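Local structure of monoglyceride lipase (Saccharomyces cerevisiae, 4ZWN) at residues A[59-68]-A[88-99]; A[69-77]-A[219-230]. The protein hydrolyses monoacylglycerols to free fatty acids and glycerol, preferring monounsaturated acyl chains, and also takes part in fatty acid ethyl ester breakdown. The protein carries 2 engineered substitutions. One frame throughout, in Å; residues are numbered along the deposited sequence.

Contact 1 is buried in the central sheet of the alpha/beta hydrolase fold, where the parallel strands 62-67 and 89-94 lie side by side. Contact 2 is partly buried and joins the loop that leaves strand 62-67 to the end of helix 214-222 and the chain beyond it. The two interleave along the chain: Gly69 of contact 2 directly follows His68 of contact 1, and segment 88-99 comes before 219-230. Asp95 of contact 1 touches Tyr73 and Thr74 of contact 2. Backbone hydrogen bonds and a salt bridge hold contact 1; contact 2 relies on aromatic faces, aliphatic groups, one tyrosine-aspartate bond and a bridging water.

Contact 1 of 2, residues A[59-68]-A[88-99]; sequences EVRGRVLLIH and GYESFTFDQRGA
Arg63 grips Glu90 side-on, NE and NH2 both donating to OE1, with NE 2.9 Å from it. The oxygen lies in the guanidinium plane, but both nitrogens reach it from the same face of the carboxylate, whose plane is turned 51° from the guanidinium. CG of Arg63 stands anti to the backbone N (chi1 -176°) and the chain bends at chi3, which brings NE round to the acid. Val60 lays CG1 against Glu90 CG at 3.7 Å.

Between the strands the ladder is parallel: Val64 N donates to Glu90 O, Phe92 N to Val64 O and Leu66 N to Phe92 O. Leu65 CD2 meets the edges of both the Phe92 and Phe94 rings. Beyond the ladder, a water bridges Leu66 O, Phe94 O and His68 N. The His68 ring then accepts a nearly straight bond at NE2 from Gln96 N (3.0 Å, 179°), while Gln96 NE2 sits 3.4 Å above one ring face.

Glu130 and Asn127 of helix 113-134 bind the far end of Arg63, and Lys134 pairs with Glu90 OE2. Helix 78-86 packs on Leu66 and Ser91, completing a beta-alpha-beta unit. Two basic partners on Glu90 would probably keep this buried carboxylate ionised, and the bond to Gln96 N implies that His68 NE2 carries no proton.

Contact 2 of 2, residues A[69-77]-A[219-230]; sequences GFGEYTKIQ and FLGSDPMSVPLY
The ring of Tyr73 carries Met225 over one face, with Asp223 OD2 and Ser226 OG at its edge. Met225 bends at chi2 and chi3 and curls back over the ring: its CB lies 3.3 Å from Tyr73 CZ, and its CE stands over the face, 4.1 Å from the ring centroid. SD is farther above the same ring, a distant Met-aromatic contact. The Phe70 ring takes Leu229 on one face, CD1 lying 4.0 Å from its centroid in a CH-pi contact, while CD2 comes 3.5 Å from Phe70 CE2. At the edge of Phe219 are Lys75 CD and Ile76 CD1, and Tyr25 meets Phe219 edge-to-face and Lys75 through a cation-pi contact.

Tyr73 CG sits between the backbone N and the carbonyl carbon (chi1 62°), which sends the ring across to Asp223. Its OH donates to OD2 in a very short bond, and the ring and carboxylate planes are 26° apart. Ser226 OG gives OD2 a second donor, 2.7 Å away, on the anti side. A phenylalanine in place of Tyr73 would probably leave Asp223 OD2 with Ser226 OG as its one donor here and the carboxylate freer to turn.

In this alpha/beta hydrolase the loop 69-77 joins strand 62-67 to helix 78-86, and the Phe70 side chain lies about 6 Å from that of Ser144, the inferred nucleophile. A type II turn from Gly69 to Glu72 shapes the loop, and the Glu72 carboxylate accepts from Gly69 N. At its third position Gly71 passes close beneath Leu229, its CA 3.5 Å from CD1; a side chain there would clash with CD2. Nearby, a water donates to both Gly71 O and Met225 O, tying the turn to the residues after helix 214-222.

Contact 1 of 2, residues A[59-68]-A[88-99]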
loop_
_atom_site.group_PDB
_atom_site.type_symbol
_atom_site.label_atom_id
_atom_site.label_comp_id
_atom_site.label_asym_id
_atom_site.label_seq_id
_atom_site.Cartn_x
_atom_site.Cartn_y
_atom_site.Cartn_z
ATOM N N GLU A 59 -9.013 1.437 -24.393
ATOM C CA GLU A 59 -9.600 0.433 -23.545
ATOM C C GLU A 59 -8.878 0.115 -22.258
ATOM O O GLU A 59 -7.691 0.259 -22.149
ATOM C CB GLU A 59 -9.798 -0.852 -24.319
ATOM C CG GLU A 59 -8.639 -1.204 -25.214
ATOM C CD GLU A 59 -8.959 -2.349 -26.149
ATOM O OE1 GLU A 59 -9.144 -2.094 -27.346
ATOM O OE2 GLU A 59 -9.016 -3.501 -25.684
ATOM N N VAL A 60 -9.660 -0.379 -21.311
ATOM C CA VAL A 60 -9.247 -0.736 -19.976
ATOM C C VAL A 60 -9.282 -2.210 -19.777
ATOM O O VAL A 60 -10.266 -2.823 -20.026
ATOM C CB VAL A 60 -10.248 -0.191 -18.965
ATOM C CG1 VAL A 60 -9.717 -0.292 -17.564
ATOM C CG2 VAL A 60 -10.652 1.224 -19.298
ATOM N N ARG A 61 -8.201 -2.754 -19.270
ATOM C CA ARG A 61 -8.075 -4.167 -18.928
ATOM C C ARG A 61 -8.540 -4.413 -17.500
ATOM O O ARG A 61 -9.059 -5.482 -17.181
ATOM C CB ARG A 61 -6.633 -4.638 -19.095
ATOM C CG ARG A 61 -6.119 -4.575 -20.517
ATOM C CD ARG A 61 -4.725 -5.156 -20.589
ATOM N NE ARG A 61 -4.707 -6.537 -20.120
ATOM C CZ ARG A 61 -4.709 -7.595 -20.924
ATOM N NH1 ARG A 61 -4.718 -7.430 -22.239
ATOM N NH2 ARG A 61 -4.694 -8.818 -20.412
ATOM N N GLY A 62 -8.346 -3.413 -16.644
ATOM C CA GLY A 62 -8.743 -3.500 -15.251
ATOM C C GLY A 62 -8.410 -2.251 -14.453
ATOM O O GLY A 62 -7.702 -1.359 -14.930
ATOM N N ARG A 63 -8.929 -2.181 -13.232
ATOM C CA ARG A 63 -8.621 -1.071 -12.335
ATOM C C ARG A 63 -7.895 -1.569 -11.087
ATOM O O ARG A 63 -8.239 -2.617 -10.538
ATOM C CB ARG A 63 -9.896 -0.323 -11.938
ATOM C CG ARG A 63 -9.647 0.909 -11.077
ATOM C CD ARG A 63 -10.941 1.597 -10.683
ATOM N NE ARG A 63 -11.696 2.049 -11.847
ATOM C CZ ARG A 63 -12.751 2.856 -11.785
ATOM N NH1 ARG A 63 -13.172 3.307 -10.611
ATOM N NH2 ARG A 63 -13.382 3.216 -12.896
ATOM N N VAL A 64 -6.890 -0.818 -10.642
ATOM C CA VAL A 64 -6.159 -1.181 -9.432
ATOM C C VAL A 64 -6.382 -0.167 -8.310
ATOM O O VAL A 64 -6.133 1.027 -8.477
ATOM C CB VAL A 64 -4.642 -1.303 -9.692
ATOM C CG1 VAL A 64 -3.965 -1.973 -8.512
ATOM C CG2 VAL A 64 -4.373 -2.091 -10.965
ATOM N N LEU A 65 -6.857 -0.659 -7.170
ATOM C CA LEU A 65 -7.039 0.156 -5.974
ATOM C C LEU A 65 -5.734 0.203 -5.177
ATOM O O LEU A 65 -5.237 -0.829 -4.726
ATOM C CB LEU A 65 -8.172 -0.408 -5.112
ATOM C CG LEU A 65 -9.025 0.532 -4.250
ATOM C CD1 LEU A 65 -10.007 -0.275 -3.415
ATOM C CD2 LEU A 65 -8.185 1.430 -3.359
ATOM N N LEU A 66 -5.187 1.398 -4.989
ATOM C CA LEU A 66 -3.909 1.529 -4.298
ATOM C C LEU A 66 -4.078 1.956 -2.840
ATOM O O LEU A 66 -4.650 3.006 -2.548
ATOM C CB LEU A 66 -3.009 2.523 -5.033
ATOM C CG LEU A 66 -2.822 2.301 -6.538
ATOM C CD1 LEU A 66 -1.734 3.206 -7.078
ATOM C CD2 LEU A 66 -2.498 0.853 -6.849
ATOM N N ILE A 67 -3.576 1.127 -1.931
ATOM C CA ILE A 67 -3.574 1.446 -0.509
ATOM C C ILE A 67 -2.176 1.878 -0.083
ATOM O O ILE A 67 -1.273 1.047 0.033
ATOM C CB ILE A 67 -4.023 0.249 0.348
ATOM C CG1 ILE A 67 -5.304 -0.363 -0.215
ATOM C CG2 ILE A 67 -4.216 0.675 1.799
ATOM C CD1 ILE A 67 -5.764 -1.598 0.521
ATOM N N HIS A 68 -1.997 3.177 0.148
ATOM C CA HIS A 68 -0.677 3.718 0.461
ATOM C C HIS A 68 -0.198 3.291 1.843
ATOM O O HIS A 68 -0.974 2.787 2.658
ATOM C CB HIS A 68 -0.672 5.249 0.351
ATOM C CG HIS A 68 -1.468 5.947 1.415
ATOM N ND1 HIS A 68 -1.004 6.116 2.701
ATOM C CD2 HIS A 68 -2.684 6.538 1.373
ATOM C CE1 HIS A 68 -1.906 6.771 3.411
ATOM N NE2 HIS A 68 -2.938 7.039 2.627
ATOM N N GLY A 88 -2.769 0.333 -19.930
ATOM C CA GLY A 88 -4.155 -0.089 -19.999
ATOM C C GLY A 88 -4.809 -0.437 -18.678
ATOM O O GLY A 88 -5.720 -1.264 -18.639
ATOM N N TYR A 89 -4.358 0.194 -17.597
ATOM C CA TYR A 89 -4.942 -0.052 -16.282
ATOM C C TYR A 89 -5.318 1.235 -15.555
ATOM O O TYR A 89 -4.497 2.142 -15.397
ATOM C CB TYR A 89 -3.985 -0.874 -15.415
ATOM C CG TYR A 89 -3.816 -2.292 -15.902
ATOM C CD1 TYR A 89 -4.741 -3.273 -15.569
ATOM C CD2 TYR A 89 -2.740 -2.647 -16.705
ATOM C CE1 TYR A 89 -4.597 -4.570 -16.019
ATOM C CE2 TYR A 89 -2.585 -3.939 -17.156
ATOM C CZ TYR A 89 -3.517 -4.897 -16.813
ATOM O OH TYR A 89 -3.366 -6.186 -17.263
ATOM N N GLU A 90 -6.570 1.300 -15.115
ATOM C CA GLU A 90 -7.040 2.410 -14.301
ATOM C C GLU A 90 -6.518 2.281 -12.877
ATOM O O GLU A 90 -6.289 1.172 -12.390
ATOM C CB GLU A 90 -8.569 2.468 -14.296
ATOM C CG GLU A 90 -9.186 2.769 -15.648
ATOM C CD GLU A 90 -10.702 2.728 -15.622
ATOM O OE1 GLU A 90 -11.269 2.142 -14.673
ATOM O OE2 GLU A 90 -11.326 3.287 -16.550
ATOM N N SER A 91 -6.332 3.415 -12.211
ATOM C CA SER A 91 -5.929 3.415 -10.811
ATOM C C SER A 91 -6.884 4.238 -9.961
ATOM O O SER A 91 -7.447 5.234 -10.418
ATOM C CB SER A 91 -4.507 3.957 -10.648
ATOM O OG SER A 91 -3.548 3.102 -11.241
ATOM N N PHE A 92 -7.061 3.809 -8.718
ATOM C CA PHE A 92 -7.785 4.590 -7.734
ATOM C C PHE A 92 -7.023 4.555 -6.423
ATOM O O PHE A 92 -6.690 3.483 -5.918
ATOM C CB PHE A 92 -9.209 4.065 -7.535
ATOM C CG PHE A 92 -10.059 4.940 -6.648
ATOM C CD1 PHE A 92 -10.012 4.810 -5.269
ATOM C CD2 PHE A 92 -10.900 5.895 -7.196
ATOM C CE1 PHE A 92 -10.788 5.617 -4.454
ATOM C CE2 PHE A 92 -11.678 6.703 -6.387
ATOM C CZ PHE A 92 -11.622 6.564 -5.015
ATOM N N THR A 93 -6.741 5.731 -5.879
ATOM C CA THR A 93 -6.115 5.821 -4.572
ATOM C C THR A 93 -6.747 6.953 -3.779
ATOM O O THR A 93 -7.353 7.864 -4.344
ATOM C CB THR A 93 -4.590 6.037 -4.678
ATOM O OG1 THR A 93 -3.994 5.881 -3.385
ATOM C CG2 THR A 93 -4.274 7.423 -5.217
ATOM N N PHE A 94 -6.615 6.884 -2.463
ATOM C CA PHE A 94 -7.141 7.923 -1.595
ATOM C C PHE A 94 -6.233 8.081 -0.388
ATOM O O PHE A 94 -5.670 7.102 0.102
ATOM C CB PHE A 94 -8.573 7.594 -1.157
ATOM C CG PHE A 94 -8.681 6.365 -0.293
ATOM C CD1 PHE A 94 -8.722 5.103 -0.861
ATOM C CD2 PHE A 94 -8.750 6.476 1.088
ATOM C CE1 PHE A 94 -8.822 3.972 -0.069
ATOM C CE2 PHE A 94 -8.852 5.351 1.886
ATOM C CZ PHE A 94 -8.888 4.097 1.307
ATOM N N ASP A 95 -6.071 9.315 0.075
ATOM C CA ASP A 95 -5.362 9.552 1.321
ATOM C C ASP A 95 -6.228 9.027 2.459
ATOM O O ASP A 95 -7.343 9.501 2.666
ATOM C CB ASP A 95 -5.044 11.040 1.508
ATOM C CG ASP A 95 -4.010 11.552 0.512
ATOM O OD1 ASP A 95 -3.390 10.730 -0.197
ATOM O OD2 ASP A 95 -3.807 12.783 0.448
ATOM N N GLN A 96 -5.725 8.027 3.176
ATOM C CA GLN A 96 -6.500 7.380 4.229
ATOM C C GLN A 96 -6.654 8.287 5.443
ATOM O O GLN A 96 -5.921 9.265 5.597
ATOM C CB GLN A 96 -5.844 6.063 4.650
ATOM C CG GLN A 96 -5.618 5.078 3.517
ATOM C CD GLN A 96 -4.855 3.848 3.971
ATOM O OE1 GLN A 96 -5.335 3.077 4.801
ATOM N NE2 GLN A 96 -3.653 3.665 3.434
ATOM N N ARG A 97 -7.616 7.951 6.299
ATOM C CA ARG A 97 -7.829 8.681 7.540
ATOM C C ARG A 97 -6.557 8.671 8.382
ATOM O O ARG A 97 -6.020 7.611 8.697
ATOM C CB ARG A 97 -8.997 8.077 8.324
ATOM C CG ARG A 97 -9.435 8.892 9.531
ATOM C CD ARG A 97 -10.542 8.178 10.292
ATOM N NE ARG A 97 -11.665 7.833 9.424
ATOM C CZ ARG A 97 -12.795 8.528 9.347
ATOM N NH1 ARG A 97 -12.968 9.609 10.097
ATOM N NH2 ARG A 97 -13.760 8.138 8.524
ATOM N N GLY A 98 -6.075 9.859 8.727
ATOM C CA GLY A 98 -4.860 9.994 9.507
ATOM C C GLY A 98 -3.671 10.385 8.655
ATOM O O GLY A 98 -2.579 10.631 9.171
ATOM N N ALA A 99 -3.884 10.455 7.344
ATOM C CA ALA A 99 -2.789 10.701 6.412
ATOM C C ALA A 99 -3.163 11.688 5.310
ATOM O O ALA A 99 -4.342 11.956 5.072
ATOM C CB ALA A 99 -2.327 9.389 5.799
HETATM O O HOH W 1 -4.720 4.383 -0.235
#

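Contact 2 of 2, residues A[69-77]-A[219-230]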
loop_
_atom_site.group_PDB
_atom_site.type_symbol
_atom_site.label_atom_id
_atom_site.label_comp_id
_atom_site.label_asym_id
_atom_site.label_seq_id
_atom_site.Cartn_x
_atom_site.Cartn_y
_atom_site.Cartn_z
ATOM N N GLY A 69 1.090 3.493 2.095
ATOM C CA GLY A 69 1.677 3.154 3.376
ATOM C C GLY A 69 1.716 4.332 4.329
ATOM O O GLY A 69 1.368 5.459 3.963
ATOM N N PHE A 70 2.135 4.064 5.563
ATOM C CA PHE A 70 2.262 5.102 6.574
ATOM C C PHE A 70 3.200 6.202 6.089
ATOM O O PHE A 70 4.304 5.923 5.620
ATOM C CB PHE A 70 2.766 4.501 7.889
ATOM C CG PHE A 70 2.885 5.499 9.011
ATOM C CD1 PHE A 70 1.764 6.157 9.493
ATOM C CD2 PHE A 70 4.115 5.763 9.594
ATOM C CE1 PHE A 70 1.868 7.070 10.528
ATOM C CE2 PHE A 70 4.226 6.674 10.631
ATOM C CZ PHE A 70 3.101 7.329 11.097
ATOM N N GLY A 71 2.745 7.447 6.180
ATOM C CA GLY A 71 3.549 8.582 5.763
ATOM C C GLY A 71 3.435 8.934 4.292
ATOM O O GLY A 71 3.963 9.955 3.851
ATOM N N GLU A 72 2.747 8.089 3.531
ATOM C CA GLU A 72 2.595 8.303 2.098
ATOM C C GLU A 72 1.297 9.036 1.764
ATOM O O GLU A 72 0.470 9.286 2.642
ATOM C CB GLU A 72 2.649 6.968 1.351
ATOM C CG GLU A 72 4.012 6.287 1.377
ATOM C CD GLU A 72 4.053 5.051 0.502
ATOM O OE1 GLU A 72 2.967 4.546 0.140
ATOM O OE2 GLU A 72 5.166 4.587 0.169
ATOM N N TYR A 73 1.137 9.374 0.489
ATOM C CA TYR A 73 -0.063 10.044 -0.011
ATOM C C TYR A 73 -0.089 9.935 -1.539
ATOM O O TYR A 73 0.737 9.231 -2.119
ATOM C CB TYR A 73 -0.117 11.511 0.449
ATOM C CG TYR A 73 1.021 12.373 -0.053
ATOM C CD1 TYR A 73 2.313 12.202 0.428
ATOM C CD2 TYR A 73 0.801 13.368 -0.996
ATOM C CE1 TYR A 73 3.355 12.979 -0.027
ATOM C CE2 TYR A 73 1.838 14.156 -1.454
ATOM C CZ TYR A 73 3.115 13.954 -0.969
ATOM O OH TYR A 73 4.156 14.734 -1.419
ATOM N N THR A 74 -1.032 10.622 -2.179
ATOM C CA THR A 74 -1.272 10.467 -3.618
ATOM C C THR A 74 -0.025 10.594 -4.499
ATOM O O THR A 74 0.216 9.741 -5.351
ATOM C CB THR A 74 -2.307 11.490 -4.120
ATOM O OG1 THR A 74 -1.852 12.817 -3.823
ATOM C CG2 THR A 74 -3.657 11.256 -3.458
ATOM N N LYS A 75 0.759 11.649 -4.290
ATOM C CA LYS A 75 1.928 11.927 -5.129
ATOM C C LYS A 75 2.934 10.776 -5.139
ATOM O O LYS A 75 3.601 10.536 -6.148
ATOM C CB LYS A 75 2.624 13.218 -4.672
ATOM C CG LYS A 75 3.895 13.555 -5.449
ATOM C CD LYS A 75 4.539 14.844 -4.955
ATOM C CE LYS A 75 3.864 16.069 -5.552
ATOM N NZ LYS A 75 4.048 16.123 -7.029
ATOM N N ILE A 76 3.039 10.067 -4.020
ATOM C CA ILE A 76 3.978 8.956 -3.912
ATOM C C ILE A 76 3.626 7.853 -4.912
ATOM O O ILE A 76 4.507 7.182 -5.450
ATOM C CB ILE A 76 4.008 8.379 -2.480
ATOM C CG1 ILE A 76 4.308 9.488 -1.469
ATOM C CG2 ILE A 76 5.045 7.268 -2.359
ATOM C CD1 ILE A 76 5.649 10.166 -1.677
ATOM N N GLN A 77 2.337 7.684 -5.182
ATOM C CA GLN A 77 1.904 6.645 -6.107
ATOM C C GLN A 77 1.752 7.152 -7.542
ATOM O O GLN A 77 1.245 6.431 -8.401
ATOM C CB GLN A 77 0.592 6.023 -5.628
ATOM C CG GLN A 77 0.781 4.710 -4.886
ATOM C CD GLN A 77 1.702 4.847 -3.690
ATOM O OE1 GLN A 77 2.867 4.449 -3.734
ATOM N NE2 GLN A 77 1.179 5.408 -2.607
ATOM N N PHE A 219 14.208 14.366 -2.469
ATOM C CA PHE A 219 12.825 14.806 -2.601
ATOM C C PHE A 219 12.012 14.511 -1.345
ATOM O O PHE A 219 11.311 15.382 -0.830
ATOM C CB PHE A 219 12.164 14.138 -3.809
ATOM C CG PHE A 219 10.666 14.062 -3.713
ATOM C CD1 PHE A 219 9.885 15.181 -3.952
ATOM C CD2 PHE A 219 10.036 12.869 -3.384
ATOM C CE1 PHE A 219 8.506 15.114 -3.865
ATOM C CE2 PHE A 219 8.660 12.797 -3.294
ATOM C CZ PHE A 219 7.893 13.919 -3.535
ATOM N N LEU A 220 12.110 13.275 -0.866
ATOM C CA LEU A 220 11.318 12.820 0.270
ATOM C C LEU A 220 11.658 13.597 1.539
ATOM O O LEU A 220 10.770 13.978 2.302
ATOM C CB LEU A 220 11.531 11.323 0.499
ATOM C CG LEU A 220 10.504 10.624 1.388
ATOM C CD1 LEU A 220 9.116 10.714 0.770
ATOM C CD2 LEU A 220 10.899 9.176 1.616
ATOM N N GLY A 221 12.948 13.835 1.753
ATOM C CA GLY A 221 13.408 14.558 2.924
ATOM C C GLY A 221 13.039 16.030 2.910
ATOM O O GLY A 221 13.012 16.680 3.954
ATOM N N SER A 222 12.752 16.558 1.724
ATOM C CA SER A 222 12.428 17.974 1.576
ATOM C C SER A 222 10.938 18.200 1.344
ATOM O O SER A 222 10.462 19.332 1.385
ATOM C CB SER A 222 13.224 18.585 0.422
ATOM O OG SER A 222 14.615 18.411 0.613
ATOM N N ASP A 223 10.208 17.118 1.097
ATOM C CA ASP A 223 8.786 17.210 0.788
ATOM C C ASP A 223 7.975 17.628 2.014
ATOM O O ASP A 223 7.977 16.932 3.031
ATOM C CB ASP A 223 8.277 15.875 0.240
ATOM C CG ASP A 223 6.818 15.926 -0.160
ATOM O OD1 ASP A 223 6.353 16.999 -0.597
ATOM O OD2 ASP A 223 6.133 14.890 -0.040
ATOM N N PRO A 224 7.283 18.776 1.920
ATOM C CA PRO A 224 6.452 19.306 3.008
ATOM C C PRO A 224 5.291 18.388 3.374
ATOM O O PRO A 224 4.814 18.430 4.507
ATOM C CB PRO A 224 5.931 20.630 2.439
ATOM C CG PRO A 224 6.911 21.005 1.382
ATOM C CD PRO A 224 7.353 19.707 0.780
ATOM N N MET A 225 4.840 17.577 2.422
ATOM C CA MET A 225 3.736 16.651 2.659
ATOM C C MET A 225 4.211 15.352 3.305
ATOM O O MET A 225 3.401 14.523 3.716
ATOM C CB MET A 225 3.009 16.338 1.347
ATOM C CG MET A 225 2.092 17.442 0.841
ATOM S SD MET A 225 0.564 17.568 1.794
ATOM C CE MET A 225 -0.045 15.887 1.688
ATOM N N SER A 226 5.526 15.177 3.389
ATOM C CA SER A 226 6.102 13.968 3.970
ATOM C C SER A 226 6.663 14.230 5.364
ATOM O O SER A 226 6.622 13.362 6.236
ATOM C CB SER A 226 7.199 13.407 3.064
ATOM O OG SER A 226 6.680 13.045 1.795
ATOM N N VAL A 227 7.193 15.432 5.561
ATOM C CA VAL A 227 7.767 15.826 6.841
ATOM C C VAL A 227 7.015 17.041 7.377
ATOM O O VAL A 227 6.748 17.980 6.629
ATOM C CB VAL A 227 9.270 16.157 6.705
ATOM C CG1 VAL A 227 9.969 16.083 8.057
ATOM C CG2 VAL A 227 9.937 15.211 5.716
ATOM N N PRO A 228 6.653 17.025 8.671
ATOM C CA PRO A 228 6.850 15.930 9.625
ATOM C C PRO A 228 5.781 14.848 9.508
ATOM O O PRO A 228 4.712 15.085 8.948
ATOM C CB PRO A 228 6.767 16.632 10.981
ATOM C CG PRO A 228 5.846 17.769 10.737
ATOM C CD PRO A 228 6.106 18.228 9.327
ATOM N N LEU A 229 6.078 13.668 10.040
ATOM C CA LEU A 229 5.160 12.541 9.975
ATOM C C LEU A 229 4.681 12.126 11.364
ATOM O O LEU A 229 5.434 11.537 12.139
ATOM C CB LEU A 229 5.831 11.359 9.274
ATOM C CG LEU A 229 5.088 10.024 9.346
ATOM C CD1 LEU A 229 3.659 10.175 8.838
ATOM C CD2 LEU A 229 5.846 8.958 8.567
ATOM N N TYR A 230 3.419 12.424 11.669
ATOM C CA TYR A 230 2.857 12.085 12.972
ATOM C C TYR A 230 1.969 10.849 12.919
ATOM O O TYR A 230 1.159 10.689 12.005
ATOM C CB TYR A 230 2.059 13.262 13.536
ATOM C CG TYR A 230 2.856 14.538 13.649
ATOM C CD1 TYR A 230 3.859 14.670 14.601
ATOM C CD2 TYR A 230 2.604 15.611 12.806
ATOM C CE1 TYR A 230 4.593 15.833 14.706
ATOM C CE2 TYR A 230 3.329 16.780 12.904
ATOM C CZ TYR A 230 4.323 16.887 13.856
ATOM O OH TYR A 230 5.048 18.052 13.954
HETATM O O HOH W 2 2.573 12.294 5.318
#